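Local coordinates for quinonprotein alcohol dehydrogenase-like protein (PDB 4R5O) that is of unknown function but binds calcium ions and joins an immunoglobulin-like beta-sandwich domain to a seven-bladed beta-propeller, at residues A[364-376]-A[384-396]. Residues are numbered along the deposited sequence; the frame is centred on the assembly and turned at random.
Sequences FIAAESGVSITAP and GELYVTYTEERKD
I373 and Y390, both buried, lie side by side on the same face of an antiparallel beta hairpin, the first two strands of a four-stranded propeller blade. They form a non-hydrogen-bonded pair, where side chains meet directly. From CB, near T389 O, I373 branches two ways. I373 CG2 lies off the end of that carbonyl, 3.4 Å from T389 O, while I373 CG1, set beside the backbone N (chi1 -62°), reaches Y390 CE1 at 3.6 Å. I373 CD1 runs on to V388 CG1, also at 3.6 Å. A branched aliphatic chain suits a site bordered by a ring and a valine; an alanine here would probably open a gap beside V388 and Y390 and let the ring shift. V388 CG1 also sits over one face of that ring, offset toward its rim, and V371 CG1 meets Y390 CD1. Tyrosine fits because its ring fills this apolar layer while its OH bonds Y403 on the next strand. The flanking S372 and T391 exchange backbone bonds, T391 N to S372 O being 2.8 Å. G370, third in the type II turn from E368 to V371, has a positive phi that favours glycine, and its O accepts a bond from E393 N. T391, on the face of S372, meets T374, whose CG2 packs on T391 CB and whose OG1 is hydrogen-bonded at 2.8 Å to T391 OG1, which also bonds S398 OG on strand 397-403.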
loop_
_atom_site.group_PDB
_atom_site.type_symbol
_atom_site.label_atom_id
_atom_site.label_comp_id
_atom_site.label_asym_id
_atom_site.label_seq_id
_atom_site.Cartn_x
_atom_site.Cartn_y
_atom_site.Cartn_z
ATOM N N PHE A 364 -18.703 7.732 -18.267
ATOM C CA PHE A 364 -17.687 8.757 -18.439
ATOM C C PHE A 364 -16.549 8.150 -19.250
ATOM O O PHE A 364 -16.010 8.797 -20.156
ATOM C CB PHE A 364 -17.232 9.286 -17.067
ATOM C CG PHE A 364 -15.924 10.040 -17.045
ATOM C CD1 PHE A 364 -15.812 11.289 -17.647
ATOM C CD2 PHE A 364 -14.830 9.536 -16.354
ATOM C CE1 PHE A 364 -14.604 11.983 -17.618
ATOM C CE2 PHE A 364 -13.621 10.235 -16.325
ATOM C CZ PHE A 364 -13.518 11.453 -16.953
ATOM N N ILE A 365 -16.210 6.881 -18.913
ATOM C CA ILE A 365 -15.228 6.044 -19.586
ATOM C C ILE A 365 -15.947 4.759 -19.976
ATOM O O ILE A 365 -16.428 4.032 -19.112
ATOM C CB ILE A 365 -13.952 5.801 -18.744
ATOM C CG1 ILE A 365 -13.251 7.136 -18.448
ATOM C CG2 ILE A 365 -13.004 4.839 -19.477
ATOM C CD1 ILE A 365 -12.249 7.063 -17.357
ATOM N N ALA A 366 -16.056 4.520 -21.285
ATOM C CA ALA A 366 -16.708 3.351 -21.866
ATOM C C ALA A 366 -15.963 2.057 -21.533
ATOM O O ALA A 366 -14.746 2.061 -21.334
ATOM C CB ALA A 366 -16.796 3.510 -23.372
ATOM N N ALA A 367 -16.706 0.953 -21.484
ATOM C CA ALA A 367 -16.141 -0.367 -21.254
ATOM C C ALA A 367 -15.448 -0.889 -22.521
ATOM O O ALA A 367 -15.799 -0.471 -23.629
ATOM C CB ALA A 367 -17.249 -1.321 -20.822
ATOM N N GLU A 368 -14.465 -1.776 -22.359
ATOM C CA GLU A 368 -13.779 -2.452 -23.451
ATOM C C GLU A 368 -14.099 -3.929 -23.335
ATOM O O GLU A 368 -13.999 -4.475 -22.229
ATOM C CB GLU A 368 -12.265 -2.173 -23.469
ATOM C CG GLU A 368 -11.810 -1.045 -24.398
ATOM C CD GLU A 368 -12.210 0.383 -24.057
ATOM O OE1 GLU A 368 -12.115 0.775 -22.870
ATOM O OE2 GLU A 368 -12.500 1.146 -25.008
ATOM N N SER A 369 -14.545 -4.571 -24.451
ATOM C CA SER A 369 -14.939 -5.987 -24.422
ATOM C C SER A 369 -13.722 -6.891 -24.059
ATOM O O SER A 369 -12.580 -6.654 -24.510
ATOM C CB SER A 369 -15.571 -6.427 -25.739
ATOM O OG SER A 369 -14.723 -6.236 -26.855
ATOM N N GLY A 370 -13.989 -7.853 -23.160
ATOM C CA GLY A 370 -12.995 -8.798 -22.654
ATOM C C GLY A 370 -11.967 -8.203 -21.699
ATOM O O GLY A 370 -10.942 -8.833 -21.392
ATOM N N VAL A 371 -12.254 -6.975 -21.215
ATOM C CA VAL A 371 -11.451 -6.199 -20.269
ATOM C C VAL A 371 -12.361 -5.807 -19.109
ATOM O O VAL A 371 -13.456 -5.248 -19.323
ATOM C CB VAL A 371 -10.778 -4.964 -20.928
ATOM C CG1 VAL A 371 -9.800 -4.313 -19.973
ATOM C CG2 VAL A 371 -10.056 -5.335 -22.216
ATOM N N SER A 372 -11.931 -6.127 -17.883
ATOM C CA SER A 372 -12.719 -5.793 -16.706
ATOM C C SER A 372 -11.856 -5.026 -15.702
ATOM O O SER A 372 -10.628 -5.126 -15.748
ATOM C CB SER A 372 -13.313 -7.053 -16.076
ATOM O OG SER A 372 -12.309 -7.990 -15.730
ATOM N N ILE A 373 -12.515 -4.220 -14.834
ATOM C CA ILE A 373 -11.881 -3.421 -13.781
ATOM C C ILE A 373 -11.858 -4.322 -12.558
ATOM O O ILE A 373 -12.907 -4.783 -12.110
ATOM C CB ILE A 373 -12.606 -2.061 -13.597
ATOM C CG1 ILE A 373 -12.480 -1.253 -14.927
ATOM C CG2 ILE A 373 -12.030 -1.278 -12.386
ATOM C CD1 ILE A 373 -13.261 -0.044 -15.039
ATOM N N THR A 374 -10.653 -4.646 -12.083
ATOM C CA THR A 374 -10.430 -5.673 -11.063
ATOM C C THR A 374 -9.837 -5.152 -9.736
ATOM O O THR A 374 -9.338 -5.948 -8.939
ATOM C CB THR A 374 -9.465 -6.714 -11.645
ATOM O OG1 THR A 374 -8.272 -6.047 -12.094
ATOM C CG2 THR A 374 -10.098 -7.513 -12.809
ATOM N N ALA A 375 -9.947 -3.850 -9.465
ATOM C CA ALA A 375 -9.470 -3.254 -8.221
ATOM C C ALA A 375 -10.239 -1.999 -7.934
ATOM O O ALA A 375 -10.843 -1.469 -8.875
ATOM C CB ALA A 375 -7.987 -2.959 -8.297
ATOM N N PRO A 376 -10.268 -1.481 -6.668
ATOM C CA PRO A 376 -10.994 -0.223 -6.422
ATOM C C PRO A 376 -10.403 0.952 -7.195
ATOM O O PRO A 376 -9.200 0.972 -7.457
ATOM C CB PRO A 376 -10.832 -0.010 -4.918
ATOM C CG PRO A 376 -9.685 -0.776 -4.539
ATOM C CD PRO A 376 -9.642 -1.972 -5.425
ATOM N N GLY A 384 -6.748 15.559 -10.226
ATOM C CA GLY A 384 -8.051 15.046 -10.644
ATOM C C GLY A 384 -7.950 13.774 -11.474
ATOM O O GLY A 384 -8.953 13.297 -12.003
ATOM N N GLU A 385 -6.733 13.226 -11.606
ATOM C CA GLU A 385 -6.423 12.010 -12.357
ATOM C C GLU A 385 -7.054 10.776 -11.702
ATOM O O GLU A 385 -6.930 10.590 -10.492
ATOM C CB GLU A 385 -4.898 11.813 -12.473
ATOM C CG GLU A 385 -4.145 12.804 -13.353
ATOM C CD GLU A 385 -2.637 12.727 -13.199
ATOM O OE1 GLU A 385 -2.130 12.817 -12.056
ATOM O OE2 GLU A 385 -1.954 12.605 -14.236
ATOM N N LEU A 386 -7.717 9.934 -12.515
ATOM C CA LEU A 386 -8.368 8.685 -12.102
ATOM C C LEU A 386 -7.484 7.500 -12.477
ATOM O O LEU A 386 -7.056 7.395 -13.624
ATOM C CB LEU A 386 -9.760 8.573 -12.764
ATOM C CG LEU A 386 -10.660 7.372 -12.408
ATOM C CD1 LEU A 386 -11.290 7.528 -11.022
ATOM C CD2 LEU A 386 -11.769 7.256 -13.395
ATOM N N TYR A 387 -7.203 6.632 -11.512
ATOM C CA TYR A 387 -6.403 5.438 -11.702
ATOM C C TYR A 387 -7.310 4.237 -11.709
ATOM O O TYR A 387 -7.890 3.887 -10.686
ATOM C CB TYR A 387 -5.325 5.294 -10.622
ATOM C CG TYR A 387 -4.530 6.538 -10.318
ATOM C CD1 TYR A 387 -3.662 7.074 -11.251
ATOM C CD2 TYR A 387 -4.536 7.096 -9.053
ATOM C CE1 TYR A 387 -2.906 8.209 -10.973
ATOM C CE2 TYR A 387 -3.774 8.221 -8.756
ATOM C CZ TYR A 387 -2.943 8.766 -9.716
ATOM O OH TYR A 387 -2.146 9.851 -9.451
ATOM N N VAL A 388 -7.408 3.595 -12.856
ATOM C CA VAL A 388 -8.231 2.429 -13.112
ATOM C C VAL A 388 -7.351 1.204 -13.342
ATOM O O VAL A 388 -6.415 1.266 -14.138
ATOM C CB VAL A 388 -9.125 2.704 -14.332
ATOM C CG1 VAL A 388 -10.099 1.573 -14.547
ATOM C CG2 VAL A 388 -9.881 4.019 -14.180
ATOM N N THR A 389 -7.664 0.083 -12.655
ATOM C CA THR A 389 -6.973 -1.206 -12.791
ATOM C C THR A 389 -7.809 -2.120 -13.688
ATOM O O THR A 389 -8.939 -2.455 -13.353
ATOM C CB THR A 389 -6.704 -1.831 -11.428
ATOM O OG1 THR A 389 -5.961 -0.911 -10.624
ATOM C CG2 THR A 389 -5.994 -3.155 -11.513
ATOM N N TYR A 390 -7.236 -2.495 -14.846
ATOM C CA TYR A 390 -7.846 -3.380 -15.832
ATOM C C TYR A 390 -7.158 -4.737 -15.881
ATOM O O TYR A 390 -5.949 -4.809 -15.624
ATOM C CB TYR A 390 -7.783 -2.756 -17.237
ATOM C CG TYR A 390 -8.566 -1.487 -17.433
ATOM C CD1 TYR A 390 -9.929 -1.522 -17.681
ATOM C CD2 TYR A 390 -7.927 -0.262 -17.496
ATOM C CE1 TYR A 390 -10.654 -0.356 -17.921
ATOM C CE2 TYR A 390 -8.639 0.912 -17.734
ATOM C CZ TYR A 390 -10.005 0.861 -17.949
ATOM O OH TYR A 390 -10.726 2.010 -18.184
ATOM N N THR A 391 -7.915 -5.798 -16.266
ATOM C CA THR A 391 -7.385 -7.141 -16.486
ATOM C C THR A 391 -8.031 -7.708 -17.735
ATOM O O THR A 391 -9.263 -7.710 -17.848
ATOM C CB THR A 391 -7.567 -8.067 -15.275
ATOM O OG1 THR A 391 -6.927 -7.499 -14.128
ATOM C CG2 THR A 391 -7.010 -9.466 -15.511
ATOM N N GLU A 392 -7.181 -8.165 -18.688
ATOM C CA GLU A 392 -7.631 -8.859 -19.892
ATOM C C GLU A 392 -7.937 -10.277 -19.457
ATOM O O GLU A 392 -7.030 -10.998 -19.028
ATOM C CB GLU A 392 -6.621 -8.777 -21.052
ATOM C CG GLU A 392 -6.486 -7.405 -21.699
ATOM C CD GLU A 392 -5.670 -7.319 -22.979
ATOM O OE1 GLU A 392 -5.679 -8.293 -23.767
ATOM O OE2 GLU A 392 -5.118 -6.227 -23.246
ATOM N N GLU A 393 -9.234 -10.615 -19.442
ATOM C CA GLU A 393 -9.820 -11.870 -18.959
ATOM C C GLU A 393 -9.160 -13.119 -19.585
ATOM O O GLU A 393 -8.803 -14.049 -18.849
ATOM C CB GLU A 393 -11.337 -11.899 -19.271
ATOM C CG GLU A 393 -12.126 -10.710 -18.720
ATOM C CD GLU A 393 -13.601 -10.603 -19.077
ATOM O OE1 GLU A 393 -14.095 -11.434 -19.873
ATOM O OE2 GLU A 393 -14.260 -9.665 -18.569
ATOM N N ARG A 394 -8.989 -13.120 -20.922
ATOM C CA ARG A 394 -8.464 -14.250 -21.679
ATOM C C ARG A 394 -6.964 -14.511 -21.462
ATOM O O ARG A 394 -6.578 -15.683 -21.518
ATOM C CB ARG A 394 -8.693 -14.031 -23.179
ATOM N N LYS A 395 -6.111 -13.469 -21.262
ATOM C CA LYS A 395 -4.655 -13.695 -21.175
ATOM C C LYS A 395 -4.080 -13.472 -19.738
ATOM O O LYS A 395 -2.944 -13.908 -19.495
ATOM C CB LYS A 395 -3.910 -12.770 -22.175
ATOM C CG LYS A 395 -2.367 -12.843 -22.194
ATOM C CD LYS A 395 -1.753 -14.189 -22.600
ATOM C CE LYS A 395 -0.252 -14.174 -22.425
ATOM N NZ LYS A 395 0.367 -15.467 -22.826
ATOM N N ASP A 396 -4.845 -12.869 -18.796
ATOM C CA ASP A 396 -4.389 -12.569 -17.423
ATOM C C ASP A 396 -3.194 -11.563 -17.483
ATOM O O ASP A 396 -2.056 -11.852 -17.076
ATOM C CB ASP A 396 -4.015 -13.840 -16.600
ATOM C CG ASP A 396 -3.543 -13.582 -15.162
ATOM O OD1 ASP A 396 -4.145 -12.715 -14.477
ATOM O OD2 ASP A 396 -2.589 -14.263 -14.716
HETATM O O HOH W 1 -9.579 0.220 -10.549
HETATM O O HOH W 2 -7.107 1.413 -10.022
#